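BtGH115A (Bacteroides thetaiotaomicron, PDB 5BY3) is a family GH115 4-O-methyl-alpha-glucuronidase, a glycoside hydrolase with specificity for decorated arabinogalactans. Local coordinates at residues A[47-52]-A[203-208]; A[131-134]-A[139-142]; A[700-705]-A[762-767]; A[372-377]-A[726-731]; A[221-226]-A[281-286]. All blocks are in the same frame, centred on the assembly; numbering follows the deposited sequence.

In the fold
Near the N terminus, contact 1 closes a long loop by joining helix 38-55 of the N-terminal region to helix 193-205 of the parallel barrel. Contact 2 is nested inside that loop, a small turn of the 127-144 connection, and touches contact 1 through the salt bridges of Glu133 to Arg49 and Arg205. Contact 5 follows in series, staying within the barrel region and tying the loop after strand 210-212 to the end of helix 265-283. Contacts 4 and 3 cross, their segments alternating along the chain: 372-377 to 726-731 joins the barrel to the C-terminal domain, whereas 700-705 to 762-767 closes within that domain. Their centres lie about 12 Å apart.

Contact 1 (A[47-52]-A[203-208]); sequences LSRDLQ and LLRLRA
Asp50 and Arg205 face each other end-on in a salt bridge that joins helix 38-55 to helix 193-205. Arg205 NH1 donates to Asp50 OD2 at 2.9 Å with an angle of 157°, nearly in the guanidinium plane. Beside it, Arg205 NH2 reaches Asp50 OD1 at 3.1 Å, Asp50 OD1 receiving it on its syn lone pair, the oxygen tilted from the guanidinium plane; a weak third bond runs from Arg205 NH2 to Asp50 OD2 at 3.3 Å. Carboxylate and guanidinium are close to coplanar, so two nitrogens grip two oxygens and hinder rotation of both groups. Arginine suits the position because its chain, extended from CG to NE, carries the charge far from its own helix. Asp50 OD2 also bonds Ser124 OG of helix 113-126, which helps to satisfy this buried oxygen.

Helix 193-205 comes between strands 162-166 and 210-212 of the parallel barrel in the chain, and it finishes in a Schellman motif. Ala208 N bonds Leu203 O at 2.8 Å and Arg207 N bonds Leu204 O at 2.9 Å, while Arg207 takes positive phi.

Two guanidiniums, their planes 60° apart and Arg49 NH2 3.8 Å from Arg205 NH2, converge on the shared Glu133 OE1, which is salt-bridged to both. Arg49 is held chiefly by Glu201, through its OE1.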
# COMPACT_ATOMS: atom_id res chain seq x y z
N LEU A 47 4.28 -19.31 -17.29
CA LEU A 47 5.50 -19.11 -18.08
C LEU A 47 5.29 -19.45 -19.55
O LEU A 47 5.78 -18.76 -20.45
CB LEU A 47 6.70 -19.87 -17.50
CG LEU A 47 8.03 -19.79 -18.25
CD1 LEU A 47 8.70 -18.44 -18.17
CD2 LEU A 47 8.98 -20.83 -17.71
N SER A 48 4.54 -20.52 -19.78
CA SER A 48 4.29 -21.03 -21.11
C SER A 48 3.53 -20.00 -21.86
O SER A 48 3.85 -19.70 -23.01
CB SER A 48 3.48 -22.32 -21.05
OG SER A 48 4.14 -23.21 -20.22
N ARG A 49 2.51 -19.46 -21.18
CA ARG A 49 1.77 -18.32 -21.71
C ARG A 49 2.70 -17.17 -22.16
O ARG A 49 2.50 -16.59 -23.22
CB ARG A 49 0.76 -17.86 -20.66
CG ARG A 49 -0.21 -16.83 -21.15
CD ARG A 49 -1.36 -16.76 -20.17
NE ARG A 49 -1.27 -15.59 -19.33
CZ ARG A 49 -2.02 -15.39 -18.25
NH1 ARG A 49 -2.90 -16.29 -17.84
NH2 ARG A 49 -1.87 -14.27 -17.56
N ASP A 50 3.75 -16.91 -21.37
CA ASP A 50 4.71 -15.84 -21.63
C ASP A 50 5.72 -16.23 -22.67
O ASP A 50 6.07 -15.41 -23.49
CB ASP A 50 5.39 -15.38 -20.33
CG ASP A 50 4.39 -14.91 -19.28
OD1 ASP A 50 3.21 -14.62 -19.64
OD2 ASP A 50 4.78 -14.85 -18.09
N LEU A 51 6.18 -17.48 -22.65
CA LEU A 51 7.01 -18.05 -23.72
C LEU A 51 6.37 -17.93 -25.13
O LEU A 51 7.06 -17.56 -26.08
CB LEU A 51 7.36 -19.51 -23.41
CG LEU A 51 8.55 -19.68 -22.46
CD1 LEU A 51 8.43 -21.02 -21.75
CD2 LEU A 51 9.90 -19.56 -23.14
N GLN A 52 5.08 -18.25 -25.24
CA GLN A 52 4.28 -17.98 -26.41
C GLN A 52 4.21 -16.49 -26.77
O GLN A 52 4.44 -16.12 -27.92
CB GLN A 52 2.85 -18.53 -26.21
CG GLN A 52 2.04 -18.76 -27.47
CD GLN A 52 2.73 -19.69 -28.48
OE1 GLN A 52 2.87 -20.90 -28.26
NE2 GLN A 52 3.16 -19.13 -29.61
N LEU A 203 -0.62 -11.84 -7.93
CA LEU A 203 0.16 -12.01 -6.69
C LEU A 203 1.38 -12.84 -6.92
O LEU A 203 2.46 -12.50 -6.47
CB LEU A 203 -0.68 -12.60 -5.56
CG LEU A 203 -1.87 -11.77 -5.08
CD1 LEU A 203 -2.66 -12.57 -4.06
CD2 LEU A 203 -1.46 -10.41 -4.53
N LEU A 204 1.24 -13.91 -7.70
CA LEU A 204 2.38 -14.71 -8.13
C LEU A 204 3.44 -13.87 -8.82
O LEU A 204 4.63 -13.89 -8.44
CB LEU A 204 1.92 -15.86 -9.04
CG LEU A 204 1.11 -17.05 -8.44
CD1 LEU A 204 1.09 -18.27 -9.35
CD2 LEU A 204 1.59 -17.46 -7.05
N ARG A 205 3.00 -13.07 -9.80
CA ARG A 205 3.93 -12.24 -10.56
C ARG A 205 4.57 -11.16 -9.69
O ARG A 205 5.66 -10.68 -10.02
CB ARG A 205 3.22 -11.59 -11.73
CG ARG A 205 2.87 -12.50 -12.86
CD ARG A 205 2.37 -11.61 -14.02
NE ARG A 205 1.80 -12.33 -15.17
CZ ARG A 205 2.49 -13.13 -15.98
NH1 ARG A 205 3.78 -13.37 -15.76
NH2 ARG A 205 1.88 -13.72 -17.01
N LEU A 206 3.87 -10.76 -8.62
CA LEU A 206 4.41 -9.82 -7.65
C LEU A 206 5.22 -10.48 -6.51
O LEU A 206 5.77 -9.78 -5.63
CB LEU A 206 3.28 -8.95 -7.09
CG LEU A 206 2.61 -7.91 -7.99
CD1 LEU A 206 1.33 -7.41 -7.33
CD2 LEU A 206 3.55 -6.77 -8.32
N ARG A 207 5.31 -11.81 -6.57
CA ARG A 207 5.93 -12.71 -5.54
C ARG A 207 5.27 -12.62 -4.18
O ARG A 207 5.92 -12.79 -3.17
CB ARG A 207 7.45 -12.52 -5.38
CG ARG A 207 8.31 -12.51 -6.64
CD ARG A 207 8.67 -11.07 -6.95
NE ARG A 207 9.92 -10.99 -7.70
CZ ARG A 207 10.69 -9.93 -7.81
NH1 ARG A 207 10.40 -8.75 -7.24
NH2 ARG A 207 11.79 -10.07 -8.52
N ALA A 208 3.98 -12.29 -4.15
CA ALA A 208 3.21 -12.21 -2.94
C ALA A 208 2.67 -13.61 -2.72
O ALA A 208 2.55 -14.41 -3.68
CB ALA A 208 2.07 -11.20 -3.11

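Contact 2 (A[131-134]-A[139-142]); sequences PWEW and TPEK
Glu133 and Thr139 bring their backbones closest, CA to CA 5.4 Å, on the two arms of a short turn with four residues between 131-134 and 139-142. Glu133 O and Thr139 N are 4.4 Å apart, too far to bond, so this pair does not extend the closure that the backbone bond of Trp132 with Val138 supplies next to it. Segment 139-142 is extended, and from Pro140 to Lys142 its backbone lies in the polyproline-II region, a conformation that proline readily adopts.

The side-chain touch is aliphatic: Glu133 CG meets Pro140 CG at 4.0 Å and Pro140 CD at 4.1 Å, the chain running obliquely past the ring. With CG anti to the backbone N (chi1 168°), the methylene stem passes the proline, and the bend at chi2 (-97°) turns the carboxylate away from it, toward its salt-bridge partners Arg205 of helix 193-205 and Arg49 of helix 38-55. A glutamate therefore serves doubly here, apolar along its stem and charged at its end.

The turn belongs to the connection between helix 113-126 and strand 145-148, on the way from the N-terminal region to the barrel. Pro140 also rests on Thr53 and Val54 of helix 38-55, its compact apolar ring lying against both the glutamate stem and that helix. Thr139 points its CB away from 131-134, and its OG1 is hydrogen-bonded to Gly550 O.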
# COMPACT_ATOMS: atom_id res chain seq x y z
N PRO A 131 4.44 -7.70 -14.27
CA PRO A 131 3.28 -8.09 -13.44
C PRO A 131 1.92 -7.59 -13.95
O PRO A 131 0.90 -8.26 -13.73
CB PRO A 131 3.58 -7.41 -12.09
CG PRO A 131 5.08 -7.47 -12.01
CD PRO A 131 5.61 -7.34 -13.43
N TRP A 132 1.90 -6.45 -14.63
CA TRP A 132 0.67 -5.83 -15.08
C TRP A 132 0.35 -6.06 -16.58
O TRP A 132 -0.54 -5.39 -17.15
CB TRP A 132 0.75 -4.35 -14.77
CG TRP A 132 1.18 -4.11 -13.37
CD1 TRP A 132 2.44 -3.89 -12.95
CD2 TRP A 132 0.35 -4.10 -12.22
NE1 TRP A 132 2.46 -3.73 -11.57
CE2 TRP A 132 1.18 -3.87 -11.11
CE3 TRP A 132 -1.02 -4.28 -12.01
CZ2 TRP A 132 0.70 -3.78 -9.82
CZ3 TRP A 132 -1.51 -4.20 -10.73
CH2 TRP A 132 -0.66 -3.94 -9.64
N GLU A 133 1.10 -6.99 -17.19
CA GLU A 133 0.82 -7.61 -18.49
C GLU A 133 -0.68 -7.65 -18.79
O GLU A 133 -1.15 -7.11 -19.80
CB GLU A 133 1.40 -9.03 -18.45
CG GLU A 133 1.01 -9.99 -19.56
CD GLU A 133 -0.11 -10.93 -19.19
OE1 GLU A 133 -0.08 -11.56 -18.11
OE2 GLU A 133 -1.04 -11.05 -20.03
N TRP A 134 -1.43 -8.27 -17.90
CA TRP A 134 -2.87 -8.32 -18.03
C TRP A 134 -3.55 -7.18 -17.27
O TRP A 134 -4.50 -6.59 -17.82
CB TRP A 134 -3.40 -9.67 -17.56
CG TRP A 134 -4.83 -9.88 -18.00
CD1 TRP A 134 -5.28 -10.30 -19.24
CD2 TRP A 134 -6.01 -9.69 -17.19
NE1 TRP A 134 -6.65 -10.37 -19.24
CE2 TRP A 134 -7.13 -10.00 -18.01
CE3 TRP A 134 -6.21 -9.32 -15.86
CZ2 TRP A 134 -8.44 -9.93 -17.54
CZ3 TRP A 134 -7.51 -9.24 -15.38
CH2 TRP A 134 -8.62 -9.54 -16.23
N THR A 139 1.38 -4.75 -22.58
CA THR A 139 1.66 -5.80 -23.56
C THR A 139 3.16 -6.15 -23.66
O THR A 139 3.96 -5.29 -23.99
CB THR A 139 1.12 -5.44 -24.94
OG1 THR A 139 -0.18 -4.83 -24.82
CG2 THR A 139 1.03 -6.72 -25.83
N PRO A 140 3.54 -7.42 -23.36
CA PRO A 140 5.01 -7.71 -23.47
C PRO A 140 5.47 -7.55 -24.89
O PRO A 140 4.69 -7.72 -25.84
CB PRO A 140 5.16 -9.19 -23.04
CG PRO A 140 3.81 -9.56 -22.45
CD PRO A 140 2.75 -8.61 -22.97
N GLU A 141 6.73 -7.19 -25.03
CA GLU A 141 7.31 -7.00 -26.34
C GLU A 141 7.68 -8.40 -26.82
O GLU A 141 7.88 -9.31 -26.01
CB GLU A 141 8.54 -6.10 -26.23
CG GLU A 141 8.18 -4.64 -26.01
CD GLU A 141 9.34 -3.70 -26.25
OE1 GLU A 141 9.72 -2.99 -25.29
OE2 GLU A 141 9.87 -3.69 -27.39
N LYS A 142 7.75 -8.57 -28.13
CA LYS A 142 8.20 -9.83 -28.67
C LYS A 142 9.71 -9.79 -28.76
O LYS A 142 10.30 -8.72 -28.90
CB LYS A 142 7.58 -10.11 -30.03
CG LYS A 142 6.08 -10.39 -29.96
CD LYS A 142 5.37 -9.72 -31.12
CE LYS A 142 5.34 -10.60 -32.35
NZ LYS A 142 4.07 -11.37 -32.27

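Contact 3 (A[700-705]-A[762-767]); sequences HPVHGD and LDEGVI
Val702 presses its CG2 methyl against the backbone of Gly765, 3.6 Å from Gly765 N and 3.7 Å from Gly765 CA. This is the tight side of the contact. A CB on Gly765 would fall about 2.6 Å from Val702 CG2, a clash that explains the glycine, while the branched valine fills the place that the missing side chain leaves. Val702 CB also lies 4.1 Å from Glu764 CB.

Toward solvent the fit is looser. His703 ND1 donates a weak bond to Glu764 OE1, 3.4 Å long but straight at 169°. The oxygen sits at the ring edge, in plane, with the carboxylate turned 65° against the imidazole; Val702 CG1 lies over one face of that ring, offset toward its rim. Glu764 gets there with CG anti to its N (chi1 -152°) and a bend at chi2. With an alanine here, His703 ND1 would probably lose this acceptor and the imidazole be freer to turn.

Residues Glu764 to Val766 form an inverse gamma turn centred on Gly765, with Val766 N bonded to Glu764 O at 3.0 Å. The turn feeds strand 766-772 of the antiparallel C-terminal domain, whose family belongs to the galactose-binding-domain clan.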
# COMPACT_ATOMS: atom_id res chain seq x y z
N HIS A 700 4.15 8.82 13.80
CA HIS A 700 3.86 8.43 15.18
C HIS A 700 5.16 7.97 15.87
O HIS A 700 6.09 7.49 15.19
CB HIS A 700 2.81 7.30 15.21
CG HIS A 700 1.47 7.68 14.65
ND1 HIS A 700 0.59 8.51 15.30
CD2 HIS A 700 0.84 7.30 13.50
CE1 HIS A 700 -0.51 8.65 14.59
NE2 HIS A 700 -0.38 7.94 13.49
N PRO A 701 5.24 8.09 17.23
CA PRO A 701 6.49 7.73 17.98
C PRO A 701 7.08 6.36 17.61
O PRO A 701 6.32 5.41 17.37
CB PRO A 701 6.04 7.72 19.45
CG PRO A 701 4.84 8.63 19.49
CD PRO A 701 4.14 8.44 18.16
N VAL A 702 8.39 6.27 17.51
CA VAL A 702 9.02 4.98 17.14
C VAL A 702 9.28 4.12 18.37
O VAL A 702 9.22 2.89 18.30
CB VAL A 702 10.31 5.15 16.33
CG1 VAL A 702 10.80 3.79 15.81
CG2 VAL A 702 10.09 6.14 15.17
N HIS A 703 9.62 4.79 19.47
CA HIS A 703 9.74 4.14 20.78
C HIS A 703 9.30 5.10 21.85
O HIS A 703 9.73 6.27 21.91
CB HIS A 703 11.16 3.67 21.07
CG HIS A 703 11.62 2.59 20.16
ND1 HIS A 703 12.72 2.73 19.35
CD2 HIS A 703 11.12 1.35 19.92
CE1 HIS A 703 12.90 1.62 18.66
NE2 HIS A 703 11.93 0.77 18.98
N GLY A 704 8.44 4.57 22.70
CA GLY A 704 7.81 5.36 23.70
C GLY A 704 6.59 5.92 23.05
O GLY A 704 6.07 5.36 22.07
N ASP A 705 6.15 7.04 23.59
CA ASP A 705 4.86 7.65 23.30
C ASP A 705 5.13 9.12 23.01
O ASP A 705 4.23 9.94 23.04
CB ASP A 705 3.93 7.47 24.52
CG ASP A 705 4.02 6.05 25.14
OD1 ASP A 705 3.79 5.05 24.40
OD2 ASP A 705 4.32 5.95 26.36
N LEU A 762 14.69 15.34 20.32
CA LEU A 762 14.73 14.58 21.58
C LEU A 762 14.33 13.11 21.46
O LEU A 762 14.73 12.30 22.30
CB LEU A 762 13.85 15.26 22.65
CG LEU A 762 14.49 16.22 23.66
CD1 LEU A 762 15.62 17.07 23.08
CD2 LEU A 762 13.39 17.11 24.24
N ASP A 763 13.55 12.78 20.44
CA ASP A 763 13.09 11.40 20.23
C ASP A 763 13.51 10.89 18.88
O ASP A 763 14.03 11.67 18.05
CB ASP A 763 11.58 11.29 20.45
CG ASP A 763 11.17 11.69 21.85
OD1 ASP A 763 11.51 10.94 22.81
OD2 ASP A 763 10.54 12.75 22.02
N GLU A 764 13.28 9.59 18.67
CA GLU A 764 13.75 8.86 17.50
C GLU A 764 13.30 9.44 16.13
O GLU A 764 14.07 10.18 15.50
CB GLU A 764 13.46 7.37 17.64
CG GLU A 764 14.45 6.49 16.88
CD GLU A 764 14.81 5.20 17.62
OE1 GLU A 764 14.90 5.23 18.86
OE2 GLU A 764 15.01 4.17 16.96
N GLY A 765 12.07 9.14 15.69
CA GLY A 765 11.70 9.38 14.27
C GLY A 765 11.13 10.75 13.96
O GLY A 765 9.95 10.86 13.58
N VAL A 766 11.97 11.78 14.14
CA VAL A 766 11.59 13.20 14.01
C VAL A 766 11.97 13.65 12.62
O VAL A 766 13.16 13.61 12.25
CB VAL A 766 12.37 14.08 15.00
CG1 VAL A 766 12.17 15.57 14.73
CG2 VAL A 766 12.00 13.72 16.43
N ILE A 767 10.98 14.06 11.83
CA ILE A 767 11.31 14.38 10.46
C ILE A 767 10.82 15.77 10.15
O ILE A 767 9.60 16.00 10.14
CB ILE A 767 10.76 13.34 9.47
CG1 ILE A 767 11.44 12.00 9.68
CG2 ILE A 767 11.01 13.77 8.03
CD1 ILE A 767 10.47 10.84 9.64

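Contact 4 (A[372-377]-A[726-731]); sequences YIRHFP and KGRSEE
At the junction of the barrel with the C-terminal domain, Arg374, in the loop after strand 362-366, reaches the backbone of Gly727, just before helix 730-738. Arg374 NH2 gives Gly727 O a weak bond of 3.3 Å, bent to 136°, with the oxygen oblique to the guanidinium. A water also bridges the two: it accepts from Arg374 NH1, at a doubtfully short distance, and donates to Gly727 O at 2.8 Å, lying at the guanidinium edge in its plane. Arginine suits the place because a long chain with several N-H groups can serve carbonyl and water together; CG lies beside the backbone N (chi1 -67°) and the chain bends at chi2. Arg374 NH2 also touches Arg728 CG at 3.9 Å, the aliphatic part of a second arginine. Gly727 has phi 50° with psi -152°, a region that residues with a CB rarely adopt. A leucine in place of Arg374 would probably leave Gly727 O without its direct donor and the bridging water without its arginine partner.

Ser729 is the N-cap of helix 730-738, its OG bonded to Trp732 N, and Trp732 makes a cation-pi contact with Arg374. On the barrel side, Arg374 shares a backbone bond with Cys366, and Ile373 packs on strand 388-393 and helix 411-423.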
# COMPACT_ATOMS: atom_id res chain seq x y z
N TYR A 372 0.72 6.05 8.16
CA TYR A 372 1.58 6.23 9.34
C TYR A 372 1.40 5.12 10.36
O TYR A 372 0.36 5.04 11.05
CB TYR A 372 1.34 7.58 9.99
CG TYR A 372 1.58 8.73 9.04
CD1 TYR A 372 2.89 9.15 8.72
CD2 TYR A 372 0.50 9.40 8.43
CE1 TYR A 372 3.12 10.23 7.85
CE2 TYR A 372 0.72 10.45 7.55
CZ TYR A 372 2.01 10.86 7.26
OH TYR A 372 2.18 11.93 6.42
N ILE A 373 2.41 4.26 10.44
CA ILE A 373 2.41 3.10 11.37
C ILE A 373 2.24 3.53 12.84
O ILE A 373 3.03 4.35 13.34
CB ILE A 373 3.66 2.21 11.14
CG1 ILE A 373 3.56 1.63 9.73
CG2 ILE A 373 3.74 1.08 12.16
CD1 ILE A 373 4.81 0.94 9.20
N ARG A 374 1.21 3.00 13.52
CA ARG A 374 0.94 3.41 14.93
C ARG A 374 1.94 2.80 15.96
O ARG A 374 2.30 3.45 16.94
CB ARG A 374 -0.52 3.15 15.34
CG ARG A 374 -1.57 4.01 14.63
CD ARG A 374 -2.71 4.29 15.60
NE ARG A 374 -3.73 5.18 15.08
CZ ARG A 374 -3.82 6.47 15.34
NH1 ARG A 374 -2.93 7.08 16.14
NH2 ARG A 374 -4.81 7.17 14.81
N HIS A 375 2.40 1.57 15.72
CA HIS A 375 3.24 0.94 16.72
C HIS A 375 4.36 0.11 16.14
O HIS A 375 4.13 -0.74 15.26
CB HIS A 375 2.42 0.11 17.73
CG HIS A 375 3.24 -0.51 18.81
ND1 HIS A 375 3.48 0.13 20.01
CD2 HIS A 375 3.93 -1.67 18.86
CE1 HIS A 375 4.26 -0.63 20.76
NE2 HIS A 375 4.56 -1.72 20.07
N PHE A 376 5.55 0.37 16.66
CA PHE A 376 6.77 -0.40 16.39
C PHE A 376 7.15 -1.32 17.58
O PHE A 376 7.06 -0.88 18.74
CB PHE A 376 7.91 0.56 16.05
CG PHE A 376 7.67 1.32 14.78
CD1 PHE A 376 6.98 2.55 14.80
CD2 PHE A 376 8.10 0.80 13.54
CE1 PHE A 376 6.74 3.25 13.61
CE2 PHE A 376 7.84 1.48 12.36
CZ PHE A 376 7.18 2.73 12.40
N PRO A 377 7.58 -2.57 17.29
CA PRO A 377 7.78 -3.59 18.33
C PRO A 377 8.82 -3.18 19.34
O PRO A 377 9.91 -2.74 18.93
CB PRO A 377 8.27 -4.83 17.57
CG PRO A 377 8.07 -4.53 16.13
CD PRO A 377 8.06 -3.05 15.97
N LYS A 726 -2.61 11.35 19.84
CA LYS A 726 -3.18 10.17 20.50
C LYS A 726 -4.53 9.88 19.89
O LYS A 726 -5.33 10.80 19.72
CB LYS A 726 -3.36 10.39 22.03
CG LYS A 726 -2.09 10.69 22.85
CD LYS A 726 -1.12 9.50 22.90
CE LYS A 726 0.19 9.89 23.58
NZ LYS A 726 1.34 9.21 22.90
N GLY A 727 -4.79 8.62 19.59
CA GLY A 727 -6.02 8.24 18.94
C GLY A 727 -6.35 9.06 17.71
O GLY A 727 -5.46 9.56 16.98
N ARG A 728 -7.64 9.18 17.44
CA ARG A 728 -8.13 9.91 16.30
C ARG A 728 -8.75 11.25 16.74
O ARG A 728 -9.95 11.47 16.58
CB ARG A 728 -9.11 9.05 15.51
CG ARG A 728 -8.67 7.59 15.37
CD ARG A 728 -9.11 6.91 14.08
NE ARG A 728 -10.57 6.76 13.98
CZ ARG A 728 -11.28 5.79 14.55
NH1 ARG A 728 -10.69 4.89 15.32
NH2 ARG A 728 -12.58 5.74 14.39
N SER A 729 -7.90 12.12 17.27
CA SER A 729 -8.25 13.44 17.77
C SER A 729 -8.41 14.46 16.66
O SER A 729 -8.10 14.19 15.51
CB SER A 729 -7.11 13.93 18.67
OG SER A 729 -5.89 13.89 17.96
N GLU A 730 -8.85 15.65 17.02
CA GLU A 730 -8.98 16.77 16.09
C GLU A 730 -7.63 17.09 15.38
O GLU A 730 -7.60 17.23 14.14
CB GLU A 730 -9.54 17.99 16.84
CG GLU A 730 -9.91 19.19 15.97
CD GLU A 730 -10.93 18.83 14.90
OE1 GLU A 730 -11.82 17.99 15.17
OE2 GLU A 730 -10.81 19.39 13.79
N GLU A 731 -6.53 17.18 16.15
CA GLU A 731 -5.20 17.41 15.60
C GLU A 731 -4.70 16.31 14.66
O GLU A 731 -4.12 16.60 13.61
CB GLU A 731 -4.16 17.63 16.69
CG GLU A 731 -2.87 18.23 16.18
CD GLU A 731 -1.93 18.58 17.31
OE1 GLU A 731 -1.26 17.68 17.89
OE2 GLU A 731 -1.86 19.79 17.59
O HOH W 1 -2.63 9.48 16.89

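Contact 5 (A[221-226]-A[281-286]); sequences PFFLTK and KEVAGQ
Phe223 and Val283 meet between two elements of what is, consistent with its clan and its eight parallel strands, the TIM-barrel domain: the loop that follows strand 210-212, and the end of helix 265-283. Traced outward, Phe223 CB first comes 4.4 Å from Glu282 OE2. The chain then leaves CB with CG beside the backbone N (chi1 -80°), which turns the ring toward the helix. Along the near side of the ring, Phe223 CD1 lies 3.8 Å from Val283 CG2. The next atom, Phe223 CE1, makes the closest approach, 3.4 Å to the same methyl, and Phe223 CZ at the tip lies 3.9 Å from Val283 CG2. One methyl thus serves three ring carbons, approaching obliquely, with the two side chains crossing at about a right angle. Across the ring, Phe223 CD2 sits in the plane of the Phe222 ring at its edge, while Phe222 CD2 lies over the centre of one Phe223 face. A large flat residue suits this place, since Met239 and Arg229 also touch it.

Glu282 lies on the solvent side. Its CG lies between the backbone N and carbonyl carbon, its chain is extended beyond, and OE2 is salt-bridged to Arg279 NE.

The 3-10 turn carrying Phe222 and Phe223 is closed on Pro221 O, which accepts from Leu224 N at 3.0 Å and from Thr225 OG1 at 2.9 Å, the two donors arriving from opposite faces of the carbonyl plane.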
# COMPACT_ATOMS: atom_id res chain seq x y z
N PRO A 221 -19.24 -13.80 0.68
CA PRO A 221 -18.02 -14.27 1.35
C PRO A 221 -17.27 -15.33 0.57
O PRO A 221 -17.87 -16.23 -0.04
CB PRO A 221 -18.54 -14.82 2.68
CG PRO A 221 -19.72 -13.92 2.97
CD PRO A 221 -20.37 -13.66 1.64
N PHE A 222 -15.96 -15.16 0.56
CA PHE A 222 -15.05 -15.97 -0.21
C PHE A 222 -15.32 -17.46 -0.10
O PHE A 222 -15.43 -18.14 -1.12
CB PHE A 222 -13.61 -15.70 0.24
CG PHE A 222 -12.59 -16.47 -0.53
CD1 PHE A 222 -12.16 -16.03 -1.76
CD2 PHE A 222 -12.03 -17.64 -0.00
CE1 PHE A 222 -11.19 -16.72 -2.46
CE2 PHE A 222 -11.07 -18.34 -0.71
CZ PHE A 222 -10.65 -17.88 -1.95
N PHE A 223 -15.41 -17.95 1.14
CA PHE A 223 -15.46 -19.38 1.41
C PHE A 223 -16.85 -19.98 1.24
O PHE A 223 -17.05 -21.19 1.37
CB PHE A 223 -14.91 -19.65 2.79
CG PHE A 223 -13.41 -19.65 2.87
CD1 PHE A 223 -12.65 -20.62 2.20
CD2 PHE A 223 -12.75 -18.73 3.69
CE1 PHE A 223 -11.27 -20.66 2.30
CE2 PHE A 223 -11.36 -18.77 3.81
CZ PHE A 223 -10.62 -19.73 3.12
N LEU A 224 -17.81 -19.09 0.98
CA LEU A 224 -19.18 -19.43 0.59
C LEU A 224 -19.38 -19.28 -0.92
O LEU A 224 -20.52 -19.20 -1.38
CB LEU A 224 -20.18 -18.52 1.33
CG LEU A 224 -20.30 -18.81 2.83
CD1 LEU A 224 -21.48 -18.08 3.44
CD2 LEU A 224 -20.40 -20.32 3.03
N THR A 225 -18.27 -19.23 -1.67
CA THR A 225 -18.32 -19.06 -3.13
C THR A 225 -17.73 -20.33 -3.70
O THR A 225 -16.63 -20.71 -3.34
CB THR A 225 -17.53 -17.83 -3.63
OG1 THR A 225 -17.95 -16.65 -2.92
CG2 THR A 225 -17.70 -17.62 -5.15
N LYS A 226 -18.48 -20.97 -4.58
CA LYS A 226 -18.03 -22.20 -5.18
C LYS A 226 -16.84 -21.96 -6.14
O LYS A 226 -16.92 -21.15 -7.07
CB LYS A 226 -19.23 -22.91 -5.84
CG LYS A 226 -18.93 -24.11 -6.72
CD LYS A 226 -18.81 -25.39 -5.90
CE LYS A 226 -19.06 -26.60 -6.79
NZ LYS A 226 -18.12 -27.69 -6.41
N LYS A 281 -13.15 -26.90 9.97
CA LYS A 281 -13.35 -28.25 9.44
C LYS A 281 -13.09 -28.34 7.94
O LYS A 281 -12.33 -29.20 7.50
CB LYS A 281 -14.76 -28.78 9.74
CG LYS A 281 -14.98 -29.37 11.12
CD LYS A 281 -16.18 -30.31 11.11
CE LYS A 281 -16.64 -30.63 12.52
NZ LYS A 281 -17.85 -31.51 12.59
N GLU A 282 -13.71 -27.46 7.16
CA GLU A 282 -13.65 -27.57 5.68
C GLU A 282 -12.35 -27.06 5.02
O GLU A 282 -12.15 -27.23 3.81
CB GLU A 282 -14.88 -26.92 5.06
CG GLU A 282 -14.93 -25.41 5.24
CD GLU A 282 -16.09 -24.75 4.52
OE1 GLU A 282 -16.94 -25.46 3.93
OE2 GLU A 282 -16.15 -23.51 4.56
N VAL A 283 -11.47 -26.49 5.84
CA VAL A 283 -10.36 -25.65 5.39
C VAL A 283 -9.03 -26.05 6.06
O VAL A 283 -8.00 -25.42 5.82
CB VAL A 283 -10.80 -24.15 5.62
CG1 VAL A 283 -9.94 -23.35 6.61
CG2 VAL A 283 -11.06 -23.42 4.31
N ALA A 284 -9.04 -27.12 6.86
CA ALA A 284 -7.87 -27.57 7.69
C ALA A 284 -6.62 -28.14 6.96
O ALA A 284 -5.49 -28.09 7.49
CB ALA A 284 -8.34 -28.55 8.75
N GLY A 285 -6.81 -28.71 5.77
CA GLY A 285 -5.68 -29.20 4.97
C GLY A 285 -5.43 -28.23 3.83
O GLY A 285 -5.51 -28.59 2.65
N GLN A 286 -5.14 -26.98 4.20
CA GLN A 286 -5.07 -25.89 3.25
C GLN A 286 -4.25 -24.75 3.82
O GLN A 286 -4.20 -24.56 5.04
CB GLN A 286 -6.48 -25.42 2.88
CG GLN A 286 -6.56 -24.55 1.64
CD GLN A 286 -7.93 -24.58 0.96
OE1 GLN A 286 -8.87 -25.26 1.39
NE2 GLN A 286 -8.03 -23.86 -0.14